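Local coordinates for Serine/threonine protein phosphatase Stp1 (Streptococcus agalactiae, PDB 2PK0) that removes phosphate from phosphorylated serine and threonine residues of proteins, as a magnesium-binding phosphatase of the PP2C family, at residues Ile126-Gln131 and Glu188-Val193; Asp220-Leu225 and Val240-Val245; His141-Glu146 and Lys164-Gln169; Ala119-Ser124 and Asn175-Asp180; Gly15-Asn20 and Gly233-Ile238. All coordinates share one frame; numbering follows the deposited sequence.

Contact 1. Residues Ile126-Gln131 and Glu188-Val193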
# COMPACT_ATOMS: atom_id res chain seq x y z
N ILE A 126 2.45 -4.38 -2.82
CA ILE A 126 1.77 -5.53 -2.26
C ILE A 126 2.48 -6.79 -2.73
O ILE A 126 2.74 -6.95 -3.93
CB ILE A 126 0.33 -5.61 -2.73
CG1 ILE A 126 -0.45 -4.37 -2.31
CG2 ILE A 126 -0.35 -6.85 -2.18
CD1 ILE A 126 -1.80 -4.30 -2.95
N GLY A 127 2.81 -7.66 -1.78
CA GLY A 127 3.41 -8.93 -2.13
C GLY A 127 2.88 -10.10 -1.33
O GLY A 127 2.24 -9.93 -0.31
N ILE A 128 3.15 -11.30 -1.81
CA ILE A 128 2.83 -12.50 -1.05
C ILE A 128 4.12 -13.22 -0.76
O ILE A 128 4.96 -13.37 -1.64
CB ILE A 128 1.85 -13.44 -1.81
CG1 ILE A 128 0.45 -12.85 -1.85
CG2 ILE A 128 1.79 -14.83 -1.15
CD1 ILE A 128 -0.41 -13.50 -2.87
N VAL A 129 4.28 -13.64 0.48
CA VAL A 129 5.37 -14.53 0.84
C VAL A 129 4.86 -15.96 1.04
O VAL A 129 4.03 -16.21 1.91
CB VAL A 129 6.11 -14.00 2.08
CG1 VAL A 129 7.16 -15.01 2.58
CG2 VAL A 129 6.73 -12.64 1.75
N ARG A 130 5.34 -16.88 0.21
CA ARG A 130 4.94 -18.31 0.26
C ARG A 130 6.18 -19.18 0.21
O ARG A 130 7.06 -18.94 -0.63
CB ARG A 130 4.04 -18.65 -0.93
CG ARG A 130 3.51 -20.08 -1.01
CD ARG A 130 2.46 -20.20 -2.12
NE ARG A 130 1.38 -19.24 -1.90
CZ ARG A 130 0.66 -18.64 -2.85
NH1 ARG A 130 0.89 -18.89 -4.14
NH2 ARG A 130 -0.29 -17.77 -2.51
N GLN A 131 6.25 -20.17 1.09
CA GLN A 131 7.37 -21.12 1.14
C GLN A 131 8.72 -20.42 1.03
O GLN A 131 9.56 -20.77 0.21
CB GLN A 131 7.23 -22.19 0.04
CG GLN A 131 5.96 -23.04 0.10
CD GLN A 131 5.97 -24.06 1.24
OE1 GLN A 131 6.89 -24.87 1.36
NE2 GLN A 131 4.93 -24.02 2.08
N GLU A 188 -2.81 -21.33 2.85
CA GLU A 188 -2.46 -21.49 4.26
C GLU A 188 -0.96 -21.31 4.47
O GLU A 188 -0.16 -21.91 3.77
CB GLU A 188 -2.89 -22.88 4.76
CG GLU A 188 -4.32 -22.91 5.29
CD GLU A 188 -4.84 -24.33 5.56
OE1 GLU A 188 -4.03 -25.28 5.56
OE2 GLU A 188 -6.07 -24.49 5.76
N GLY A 189 -0.59 -20.45 5.41
CA GLY A 189 0.82 -20.16 5.66
C GLY A 189 1.39 -18.94 4.94
O GLY A 189 2.53 -18.54 5.21
N ASP A 190 0.60 -18.35 4.03
CA ASP A 190 1.01 -17.15 3.28
C ASP A 190 1.11 -15.93 4.18
O ASP A 190 0.53 -15.90 5.27
CB ASP A 190 -0.01 -16.82 2.17
CG ASP A 190 0.13 -17.70 0.94
OD1 ASP A 190 1.12 -18.45 0.82
OD2 ASP A 190 -0.74 -17.62 0.05
N TYR A 191 1.87 -14.94 3.72
CA TYR A 191 1.88 -13.63 4.34
C TYR A 191 1.59 -12.64 3.23
O TYR A 191 2.36 -12.57 2.26
CB TYR A 191 3.24 -13.28 4.94
CG TYR A 191 3.70 -14.14 6.11
CD1 TYR A 191 3.42 -13.78 7.42
CD2 TYR A 191 4.44 -15.30 5.90
CE1 TYR A 191 3.83 -14.55 8.47
CE2 TYR A 191 4.87 -16.08 6.96
CZ TYR A 191 4.55 -15.71 8.24
OH TYR A 191 4.97 -16.48 9.30
N LEU A 192 0.49 -11.90 3.34
CA LEU A 192 0.30 -10.74 2.50
C LEU A 192 1.16 -9.65 3.11
O LEU A 192 1.13 -9.46 4.34
CB LEU A 192 -1.16 -10.27 2.51
CG LEU A 192 -1.50 -9.17 1.48
CD1 LEU A 192 -1.24 -9.66 0.06
CD2 LEU A 192 -2.92 -8.72 1.64
N VAL A 193 1.92 -8.95 2.27
CA VAL A 193 2.76 -7.87 2.74
C VAL A 193 2.40 -6.58 2.01
O VAL A 193 2.69 -6.41 0.84
CB VAL A 193 4.25 -8.18 2.55
CG1 VAL A 193 5.14 -7.06 3.16
CG2 VAL A 193 4.61 -9.53 3.15
O HOH W 1 4.69 -18.22 3.70
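Strands 126-130 and 191-193 run antiparallel, their short axes 4.6 Å apart at closest approach and their directions 156° apart. G127 faces V193 and V129 faces Y191 as hydrogen-bonded pairs, with the non-hydrogen-bonded pair I128 and L192 between them. Each hydrogen-bonded pair exchanges two bonds. The straightest runs from V129 N to Y191 O at 2.8 Å, with 170° at the hydrogen, and all four donors lie in the plane of the carbonyl they meet. Beyond V129 and Y191, one water donates to both V129 O and G189 O. On one face of the sheet, V129 CG2, anti to its own carbonyl carbon, meets V193 CG2 at 4.0 Å, while V129 CB rests against CB of Y191. On the other, L192 CD1 reaches I126 CG2 at 3.7 Å and also touches I128 CG1, so one leucine methyl bridges two isoleucines that also pack on L137. The polar end of the contact belongs to R130 and D190. The arginine chain bends at chi3, bringing its guanidinium side-on to the carboxylate: NE donates to OD1 of D190 at 2.8 Å, on the syn lone pair, and NH2 of R130 meets OD2 of D190 at 2.6 Å from above the carboxylate plane. The planes are 26° apart, so this two-pronged salt bridge is slightly twisted. E187 N also donates to D190 OD2. Such a ladder is characteristic of the antiparallel sheets of the PP2C β-sandwich, here within the five-stranded sheet that also contains strand 238-245.

Contact 2. Residues Asp220-Leu225 and Val240-Val245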
# COMPACT_ATOMS: atom_id res chain seq x y z
N ASP A 220 5.65 -8.93 16.39
CA ASP A 220 7.11 -8.87 16.58
C ASP A 220 7.85 -8.84 15.24
O ASP A 220 8.89 -8.18 15.11
CB ASP A 220 7.67 -10.05 17.40
CG ASP A 220 7.48 -9.89 18.91
OD1 ASP A 220 6.90 -8.88 19.36
OD2 ASP A 220 7.92 -10.80 19.67
N LYS A 221 7.31 -9.56 14.25
CA LYS A 221 7.90 -9.60 12.92
C LYS A 221 7.81 -8.25 12.22
O LYS A 221 8.75 -7.82 11.55
CB LYS A 221 7.24 -10.68 12.07
CG LYS A 221 7.72 -12.11 12.34
CD LYS A 221 6.61 -13.11 12.01
CE LYS A 221 7.10 -14.54 12.04
NZ LYS A 221 6.12 -15.44 11.37
N ASN A 222 6.67 -7.57 12.40
CA ASN A 222 6.46 -6.26 11.82
C ASN A 222 7.42 -5.26 12.44
O ASN A 222 7.96 -4.41 11.74
CB ASN A 222 5.01 -5.83 12.04
CG ASN A 222 4.43 -5.05 10.85
OD1 ASN A 222 5.15 -4.46 10.05
ND2 ASN A 222 3.10 -5.05 10.76
N GLN A 223 7.65 -5.39 13.75
CA GLN A 223 8.63 -4.57 14.46
C GLN A 223 10.04 -4.82 13.94
O GLN A 223 10.80 -3.88 13.75
CB GLN A 223 8.54 -4.81 15.99
CG GLN A 223 9.35 -3.83 16.84
CD GLN A 223 9.15 -2.38 16.43
OE1 GLN A 223 10.05 -1.74 15.85
NE2 GLN A 223 7.94 -1.84 16.70
N ASP A 224 10.36 -6.08 13.66
CA ASP A 224 11.65 -6.45 13.09
C ASP A 224 11.87 -5.91 11.69
O ASP A 224 12.99 -5.63 11.31
CB ASP A 224 11.81 -7.97 13.03
CG ASP A 224 12.09 -8.59 14.38
OD1 ASP A 224 12.29 -7.85 15.36
OD2 ASP A 224 12.12 -9.83 14.44
N LEU A 225 10.80 -5.77 10.93
CA LEU A 225 10.85 -5.22 9.59
C LEU A 225 11.23 -3.74 9.60
O LEU A 225 12.04 -3.31 8.78
CB LEU A 225 9.52 -5.41 8.87
CG LEU A 225 9.16 -6.79 8.30
CD1 LEU A 225 7.79 -6.74 7.63
CD2 LEU A 225 10.18 -7.25 7.30
N VAL A 240 3.78 -0.68 7.18
CA VAL A 240 3.55 -2.06 6.74
C VAL A 240 2.25 -2.65 7.30
O VAL A 240 1.97 -2.53 8.50
CB VAL A 240 4.74 -3.01 7.11
CG1 VAL A 240 4.63 -4.34 6.39
CG2 VAL A 240 6.09 -2.39 6.77
N ALA A 241 1.46 -3.27 6.43
CA ALA A 241 0.39 -4.17 6.87
C ALA A 241 0.77 -5.60 6.55
O ALA A 241 1.12 -5.92 5.41
CB ALA A 241 -0.91 -3.83 6.20
N LEU A 242 0.71 -6.47 7.56
CA LEU A 242 0.97 -7.88 7.33
C LEU A 242 -0.28 -8.66 7.63
O LEU A 242 -0.94 -8.39 8.64
CB LEU A 242 2.07 -8.40 8.23
CG LEU A 242 3.50 -7.93 8.01
CD1 LEU A 242 4.30 -8.33 9.23
CD2 LEU A 242 4.09 -8.55 6.77
N VAL A 243 -0.63 -9.60 6.74
CA VAL A 243 -1.71 -10.54 6.97
C VAL A 243 -1.16 -11.98 6.91
O VAL A 243 -0.60 -12.37 5.90
CB VAL A 243 -2.84 -10.40 5.93
CG1 VAL A 243 -4.07 -11.21 6.35
CG2 VAL A 243 -3.21 -8.93 5.70
N TYR A 244 -1.32 -12.75 7.98
CA TYR A 244 -0.90 -14.15 8.01
C TYR A 244 -2.12 -15.08 7.92
O TYR A 244 -3.12 -14.87 8.61
CB TYR A 244 -0.12 -14.44 9.30
CG TYR A 244 0.19 -15.91 9.50
CD1 TYR A 244 1.04 -16.59 8.63
CD2 TYR A 244 -0.36 -16.62 10.57
CE1 TYR A 244 1.33 -17.92 8.80
CE2 TYR A 244 -0.08 -17.95 10.74
CZ TYR A 244 0.76 -18.60 9.85
OH TYR A 244 1.03 -19.92 10.02
N VAL A 245 -2.04 -16.11 7.08
CA VAL A 245 -3.19 -17.00 6.84
C VAL A 245 -3.06 -18.26 7.67
O VAL A 245 -2.24 -19.13 7.35
CB VAL A 245 -3.31 -17.36 5.36
CG1 VAL A 245 -4.54 -18.16 5.11
CG2 VAL A 245 -3.34 -16.11 4.52
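Helix 220-225 lies across strand 240-245 with the short axes 9.5 Å apart and their directions 145° from each other, and no hydrogen bond joins the two. It belongs to the helix layer packed on a face of the five-stranded antiparallel sheet that holds strands 238-245 and 191-195 in the PP2C β-sandwich. Two residues one helical turn apart, N222 and L225, face V240 and L242, which alternate with A241 and so sit on the same side of the strand. N222 and its partners slide past one another in opposite directions. The amide oxygen OD1 of N222 comes to 3.3 Å from CB of V240, and its CG lies 3.7 Å from CD1 of L242, so the amide is wedged between a valine and a leucine. L225 has CG anti to the carbonyl carbon (chi1 -77°) and an extended chain, which drives CD1 tip to tip against CD1 of L242 at 4.2 Å; the L225 side chain crosses that of V240 at about a right angle, CD1 lying 4.2 Å from V240 CG1. Helix 205-212 adds to the packing through I208 and V211 on L225 and L212 on L242, while S9 of strand 6-13 takes a weak hydrogen bond from ND2 of N222. The union thus rests on apolar burial, with one buried amide among methyl groups, its rotation probably set in part by S9.

Contact 3. Residues His141-Glu146 and Lys164-Gln169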
# COMPACT_ATOMS: atom_id res chain seq x y z
N HIS A 141 4.02 2.74 -10.17
CA HIS A 141 3.72 3.75 -11.17
C HIS A 141 4.80 4.79 -11.15
O HIS A 141 4.70 5.80 -10.46
CB HIS A 141 2.34 4.35 -10.96
CG HIS A 141 1.25 3.35 -11.05
ND1 HIS A 141 0.16 3.33 -10.20
CD2 HIS A 141 1.09 2.28 -11.87
CE1 HIS A 141 -0.61 2.31 -10.50
NE2 HIS A 141 -0.07 1.65 -11.51
N SER A 142 5.86 4.53 -11.90
CA SER A 142 7.07 5.31 -11.80
C SER A 142 7.55 5.61 -13.19
O SER A 142 7.05 5.04 -14.17
CB SER A 142 8.15 4.48 -11.09
OG SER A 142 8.62 3.42 -11.92
N LEU A 143 8.54 6.49 -13.28
CA LEU A 143 9.12 6.88 -14.56
C LEU A 143 9.83 5.71 -15.23
O LEU A 143 9.59 5.47 -16.43
CB LEU A 143 10.08 8.07 -14.38
CG LEU A 143 10.45 8.95 -15.57
CD1 LEU A 143 10.54 10.39 -15.11
CD2 LEU A 143 11.76 8.55 -16.18
N VAL A 144 10.68 4.99 -14.49
CA VAL A 144 11.46 3.89 -15.08
C VAL A 144 10.58 2.76 -15.62
O VAL A 144 10.94 2.15 -16.62
CB VAL A 144 12.65 3.34 -14.18
CG1 VAL A 144 13.38 4.46 -13.55
CG2 VAL A 144 12.20 2.36 -13.10
N ASN A 145 9.43 2.51 -14.99
CA ASN A 145 8.49 1.49 -15.51
C ASN A 145 7.77 1.92 -16.78
O ASN A 145 7.41 1.07 -17.57
CB ASN A 145 7.48 1.03 -14.45
CG ASN A 145 8.11 0.12 -13.40
OD1 ASN A 145 9.21 -0.39 -13.57
ND2 ASN A 145 7.41 -0.06 -12.31
N GLU A 146 7.58 3.23 -16.98
CA GLU A 146 7.02 3.74 -18.23
C GLU A 146 7.99 3.55 -19.39
O GLU A 146 7.58 3.16 -20.50
CB GLU A 146 6.63 5.22 -18.12
CG GLU A 146 5.41 5.45 -17.26
CD GLU A 146 4.62 6.69 -17.64
OE1 GLU A 146 5.24 7.78 -17.83
OE2 GLU A 146 3.38 6.56 -17.75
N LYS A 164 16.30 8.58 -8.46
CA LYS A 164 15.26 8.18 -7.52
C LYS A 164 13.93 8.08 -8.27
O LYS A 164 13.75 8.74 -9.30
CB LYS A 164 15.17 9.17 -6.36
N ASN A 165 13.02 7.25 -7.76
CA ASN A 165 11.72 7.05 -8.39
C ASN A 165 10.86 8.32 -8.45
O ASN A 165 10.43 8.84 -7.41
CB ASN A 165 10.94 5.90 -7.72
CG ASN A 165 11.45 4.50 -8.13
OD1 ASN A 165 11.88 4.27 -9.27
ND2 ASN A 165 11.39 3.56 -7.19
N ILE A 166 10.62 8.83 -9.65
CA ILE A 166 9.65 9.90 -9.86
C ILE A 166 8.28 9.26 -10.14
O ILE A 166 8.12 8.51 -11.10
CB ILE A 166 10.03 10.84 -11.03
CG1 ILE A 166 11.38 11.52 -10.78
CG2 ILE A 166 8.93 11.88 -11.28
CD1 ILE A 166 12.55 10.97 -11.61
N ILE A 167 7.31 9.53 -9.28
CA ILE A 167 5.99 8.92 -9.39
C ILE A 167 5.19 9.48 -10.58
O ILE A 167 5.29 10.67 -10.91
CB ILE A 167 5.26 9.06 -8.04
CG1 ILE A 167 4.34 7.88 -7.78
CG2 ILE A 167 4.55 10.42 -7.89
CD1 ILE A 167 3.88 7.85 -6.36
N THR A 168 4.45 8.62 -11.27
CA THR A 168 3.72 9.05 -12.47
C THR A 168 2.22 9.26 -12.26
O THR A 168 1.56 9.88 -13.09
CB THR A 168 3.96 8.15 -13.72
OG1 THR A 168 3.53 6.80 -13.47
CG2 THR A 168 5.40 8.19 -14.14
N GLN A 169 1.69 8.72 -11.16
CA GLN A 169 0.35 9.10 -10.72
C GLN A 169 0.15 9.01 -9.21
O GLN A 169 0.80 8.23 -8.54
CB GLN A 169 -0.75 8.33 -11.45
CG GLN A 169 -0.76 6.87 -11.21
CD GLN A 169 -1.92 6.22 -11.90
OE1 GLN A 169 -2.88 6.89 -12.29
NE2 GLN A 169 -1.84 4.91 -12.07
O HOH W 2 11.08 6.22 -11.69
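S142 is the N-cap of helix 143-149, and the irregular segment 164-169, from the loop before strand 180-185, runs alongside this first turn, bridging its backbone once, at S142 and I167. The region is consistent with the flap subdomain of bacterial PP2C phosphatases; the I167 side chain lies about 8 Å from a bound magnesium. Two backbone bonds do the joining. T168 N donates to H141 O at 2.9 Å and 167°, approaching from above the carbonyl plane, and L143 N makes a weak bond to I166 O. The cap is also weak: S142 OG accepts from N145 N at 3.3 Å. A water accepts from V144 N and donates to N165 OD1, linking helix start and loop. Apolar contact is modest, L143 CD1 and I166 CD1 lying side by side at 4.1 Å. The T168 methyl CG2 lies 3.5 Å from the S142 carbonyl carbon, and the T168 and E146 side chains meet tip to tip. The histidine ring is held chiefly from outside, D180 OD2 bonded to its NE2, G122 N to its ND1, and H120 stacked upon it. Q169, whose amide nitrogen donates to E178 O, passes obliquely across the H141 ring, NE2 of Q169 lying 3.1 Å above one face, offset toward the rim.

Contact 4. Residues Ala119-Ser124 and Asn175-Asp180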
# COMPACT_ATOMS: atom_id res chain seq x y z
N ALA A 119 -6.89 -2.47 -4.89
CA ALA A 119 -6.71 -1.33 -5.77
C ALA A 119 -5.37 -0.69 -5.43
O ALA A 119 -5.04 -0.57 -4.24
CB ALA A 119 -7.84 -0.34 -5.58
N HIS A 120 -4.63 -0.23 -6.44
CA HIS A 120 -3.24 0.22 -6.27
C HIS A 120 -2.91 1.44 -7.13
O HIS A 120 -3.18 1.43 -8.32
CB HIS A 120 -2.30 -0.94 -6.58
CG HIS A 120 -0.96 -0.53 -7.11
ND1 HIS A 120 -0.02 0.12 -6.33
CD2 HIS A 120 -0.38 -0.72 -8.32
CE1 HIS A 120 1.07 0.32 -7.05
NE2 HIS A 120 0.88 -0.17 -8.26
N VAL A 121 -2.34 2.48 -6.52
CA VAL A 121 -2.01 3.75 -7.17
C VAL A 121 -0.70 4.26 -6.55
O VAL A 121 -0.68 4.55 -5.37
CB VAL A 121 -3.06 4.85 -6.85
CG1 VAL A 121 -2.65 6.20 -7.48
CG2 VAL A 121 -4.44 4.47 -7.31
N GLY A 122 0.37 4.38 -7.33
CA GLY A 122 1.63 4.87 -6.80
C GLY A 122 2.77 3.87 -6.78
O GLY A 122 2.83 2.96 -7.61
N ASP A 123 3.69 4.06 -5.83
CA ASP A 123 4.85 3.18 -5.69
C ASP A 123 4.86 2.40 -4.37
O ASP A 123 5.88 1.85 -3.95
CB ASP A 123 6.17 3.95 -5.87
CG ASP A 123 6.35 5.07 -4.86
OD1 ASP A 123 5.38 5.40 -4.13
OD2 ASP A 123 7.47 5.64 -4.80
N SER A 124 3.71 2.37 -3.70
CA SER A 124 3.53 1.46 -2.59
C SER A 124 3.40 0.04 -3.16
O SER A 124 3.18 -0.14 -4.36
CB SER A 124 2.30 1.85 -1.79
OG SER A 124 2.51 3.04 -1.06
N ASN A 175 -5.84 14.94 -13.81
CA ASN A 175 -6.42 13.89 -14.64
C ASN A 175 -7.01 12.81 -13.74
O ASN A 175 -6.58 12.67 -12.60
CB ASN A 175 -5.33 13.29 -15.54
CG ASN A 175 -4.66 14.34 -16.41
OD1 ASN A 175 -5.25 15.37 -16.73
ND2 ASN A 175 -3.41 14.09 -16.79
N PRO A 176 -8.01 12.04 -14.23
CA PRO A 176 -8.48 10.88 -13.44
C PRO A 176 -7.37 9.84 -13.22
O PRO A 176 -6.48 9.71 -14.07
CB PRO A 176 -9.59 10.28 -14.31
CG PRO A 176 -10.00 11.39 -15.25
CD PRO A 176 -8.78 12.21 -15.48
N VAL A 177 -7.40 9.12 -12.09
CA VAL A 177 -6.36 8.11 -11.85
C VAL A 177 -6.77 6.82 -12.50
O VAL A 177 -7.95 6.55 -12.64
CB VAL A 177 -6.04 7.86 -10.35
CG1 VAL A 177 -5.29 9.02 -9.75
CG2 VAL A 177 -7.28 7.59 -9.57
N GLU A 178 -5.78 6.02 -12.90
CA GLU A 178 -6.00 4.67 -13.39
C GLU A 178 -5.39 3.67 -12.40
O GLU A 178 -4.24 3.29 -12.56
CB GLU A 178 -5.31 4.47 -14.75
CG GLU A 178 -5.42 5.64 -15.74
CD GLU A 178 -4.37 5.56 -16.88
OE1 GLU A 178 -3.99 4.44 -17.28
OE2 GLU A 178 -3.92 6.63 -17.36
N PRO A 179 -6.15 3.25 -11.37
CA PRO A 179 -5.61 2.26 -10.43
C PRO A 179 -5.49 0.87 -11.03
O PRO A 179 -6.21 0.55 -11.97
CB PRO A 179 -6.64 2.24 -9.31
CG PRO A 179 -7.89 2.73 -9.92
CD PRO A 179 -7.52 3.66 -11.03
N ASP A 180 -4.57 0.06 -10.50
CA ASP A 180 -4.47 -1.33 -10.93
C ASP A 180 -5.29 -2.15 -9.97
O ASP A 180 -5.18 -1.97 -8.77
CB ASP A 180 -3.03 -1.84 -10.85
CG ASP A 180 -2.12 -1.20 -11.87
OD1 ASP A 180 -2.63 -0.71 -12.90
OD2 ASP A 180 -0.89 -1.19 -11.63
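H120 has CG anti to its backbone N (chi1 151°) and D180 has CG anti to its carbonyl carbon (chi1 -69°), torsions that lay imidazole and carboxylate side by side, pointing the same way. The ring edge meets the acid: CD2 of H120 lies 3.4 Å from OD2 of D180, with ring and carboxylate planes 48° apart. The polar ends are satisfied elsewhere, since H120 ND1 is bonded to E107, H120 NE2 to S139 O, and D180 OD2 to H141. Their backbones form an antiparallel hydrogen-bonded pair. D180 N donates to H120 O at 2.9 Å, in the carbonyl plane and nearly straight, whereas the return bond from H120 N to D180 O is weak. The same oxygen takes a CA-H...O contact from P179, CA lying 3.3 Å from H120 O. One residue along, V121 CG2, anti to its carbonyl carbon, lies alongside the proline ring, 3.7 Å from CB of P179, and V121 CG1 reaches V177 CG1 at 4.5 Å; V177 packs in turn on I83 of helix 72-96. This is the entry of an edge strand, 180-185, beside strand 115-121 in the second five-stranded antiparallel sheet of the PP2C β-sandwich.

Contact 5. Residues Gly15-Asn20 and Gly233-Ile238. With MG (magnesium ion), chain F.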
# COMPACT_ATOMS: atom_id res chain seq x y z
N GLY A 15 10.92 6.68 10.60
CA GLY A 15 12.24 6.52 9.98
C GLY A 15 13.32 7.30 10.72
O GLY A 15 13.04 8.26 11.42
N GLN A 16 14.58 6.87 10.54
CA GLN A 16 15.75 7.52 11.15
C GLN A 16 15.92 8.95 10.71
O GLN A 16 16.15 9.83 11.54
CB GLN A 16 17.03 6.76 10.78
CG GLN A 16 17.26 5.51 11.58
CD GLN A 16 17.70 5.82 12.97
OE1 GLN A 16 17.14 5.32 13.95
NE2 GLN A 16 18.72 6.67 13.08
N ARG A 17 15.79 9.19 9.42
CA ARG A 17 16.19 10.47 8.85
C ARG A 17 15.12 11.52 8.64
O ARG A 17 15.39 12.56 8.05
CB ARG A 17 16.94 10.23 7.53
CG ARG A 17 18.24 9.50 7.77
CD ARG A 17 19.27 10.48 8.24
NE ARG A 17 19.77 11.23 7.10
CZ ARG A 17 20.91 10.94 6.49
NH1 ARG A 17 21.66 9.94 6.92
NH2 ARG A 17 21.29 11.65 5.44
N ARG A 18 13.90 11.27 9.10
CA ARG A 18 12.83 12.23 8.86
C ARG A 18 12.07 12.64 10.12
O ARG A 18 12.01 11.89 11.09
CB ARG A 18 11.88 11.74 7.76
CG ARG A 18 12.50 11.74 6.38
CD ARG A 18 11.54 12.23 5.34
NE ARG A 18 11.92 11.76 4.01
CZ ARG A 18 11.06 11.55 3.02
NH1 ARG A 18 9.76 11.74 3.22
NH2 ARG A 18 11.50 11.12 1.85
N SER A 19 11.52 13.84 10.10
CA SER A 19 10.91 14.41 11.29
C SER A 19 9.41 14.52 11.13
O SER A 19 8.73 15.16 11.93
CB SER A 19 11.46 15.80 11.54
OG SER A 19 11.06 16.68 10.49
N ASN A 20 8.89 13.91 10.07
CA ASN A 20 7.48 13.97 9.80
C ASN A 20 7.05 12.70 9.09
O ASN A 20 7.65 12.31 8.08
CB ASN A 20 7.18 15.21 8.96
CG ASN A 20 5.71 15.48 8.83
OD1 ASN A 20 5.27 16.05 7.85
ND2 ASN A 20 4.96 15.06 9.81
N GLY A 233 19.05 2.35 6.94
CA GLY A 233 19.15 3.78 6.65
C GLY A 233 17.98 4.61 7.13
O GLY A 233 18.16 5.76 7.59
N GLY A 234 16.78 4.03 7.02
CA GLY A 234 15.54 4.70 7.43
C GLY A 234 15.23 6.01 6.73
O GLY A 234 14.62 6.90 7.31
N LEU A 235 15.64 6.14 5.46
CA LEU A 235 15.57 7.41 4.76
C LEU A 235 14.17 7.92 4.46
O LEU A 235 14.02 9.04 3.99
CB LEU A 235 16.33 7.35 3.44
CG LEU A 235 17.80 6.94 3.47
CD1 LEU A 235 18.37 7.07 2.10
CD2 LEU A 235 18.59 7.78 4.44
N ASP A 236 13.16 7.12 4.73
CA ASP A 236 11.80 7.51 4.42
C ASP A 236 10.91 6.89 5.47
O ASP A 236 11.36 6.02 6.21
CB ASP A 236 11.43 7.03 3.01
CG ASP A 236 10.09 7.57 2.52
OD1 ASP A 236 9.44 8.40 3.19
OD2 ASP A 236 9.65 7.14 1.44
N ASN A 237 9.67 7.36 5.56
CA ASN A 237 8.66 6.76 6.41
C ASN A 237 8.42 5.32 6.00
O ASN A 237 8.32 5.02 4.81
CB ASN A 237 7.34 7.53 6.32
CG ASN A 237 7.50 9.01 6.59
OD1 ASN A 237 6.84 9.83 5.95
ND2 ASN A 237 8.34 9.36 7.55
N ILE A 238 8.36 4.42 6.98
CA ILE A 238 8.12 2.99 6.72
C ILE A 238 6.77 2.63 7.27
O ILE A 238 6.46 3.02 8.40
CB ILE A 238 9.13 2.15 7.45
CG1 ILE A 238 10.50 2.83 7.45
CG2 ILE A 238 9.18 0.79 6.86
CD1 ILE A 238 11.36 2.46 8.63
MG MG F . 7.59 6.97 0.85
O HOH W 3 7.15 9.03 1.45
O HOH W 4 6.68 6.41 2.73
O HOH W 5 8.00 8.07 -0.96
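Metal coordination dominates one end of this meeting of two loops. D236, with CG anti to the backbone N (chi1 -172°), puts OD2 2.1 Å from a magnesium ion that is also bound by three waters here and, beyond these loops, by D41 and D197. Its other oxygen, OD1, accepts from one metal-bound water and takes a weak bond from N237 N, while N237 O lies 3.0 Å from another metal-bound water that may donate to it. Charge links the loops at the same carboxylate. R18 lays one guanidinium face over OD1 of D236, NH1 3.4 Å from it, and since the oxygen sits 3.2 Å above the plane the salt bridge is one of charges alone, with no N-H aimed at the acid. The hydrogen bonds are few: ND2 of N237 donates to N20 O at 3.1 Å from above the carbonyl plane, and R17 N makes a weak but straight bond to G234 O (176°). Outside the two loops, ND2 of N237 also donates to I14 O, and its OD1 accepts from Q22 N. Glycines line the closest backbone approach, G15 and G234 lying 4.6 Å apart CA to CA; nearby, G233 ends helix 218-231 in a Schellman motif. Apolar contact is slight, R17 CG lying 3.8 Å from CD2 of L235. The chemistry is thus that of a first-shell aspartate whose second oxygen is engaged by water, backbone and arginine. The nearby positive charge may temper that of D236, and N237, next in sequence, is tied to the loop that holds N20.

In the fold
From the N terminus, contact 5 opens first, at residues 15-20 after strand 6-13, and closes only at 233-238, so contacts 1, 3 and 4 nest within its loop. Contact 4 opens at 119-124 and contact 1 at 126-131; because contact 4 closes at 175-180 before contact 1 closes at 188-193, the two cross. Contact 3, from 141-146 to 164-169, is nested inside both, joins the start of helix 143-149 to the loop before strand 180-185, and touches contact 4. Contact 2 opens at 220-225, closes at 240-245 and crosses contact 5. Contacts 1 and 2 share one sheet, contact 4 belongs to the other, and contact 5 joins loops at the metal site.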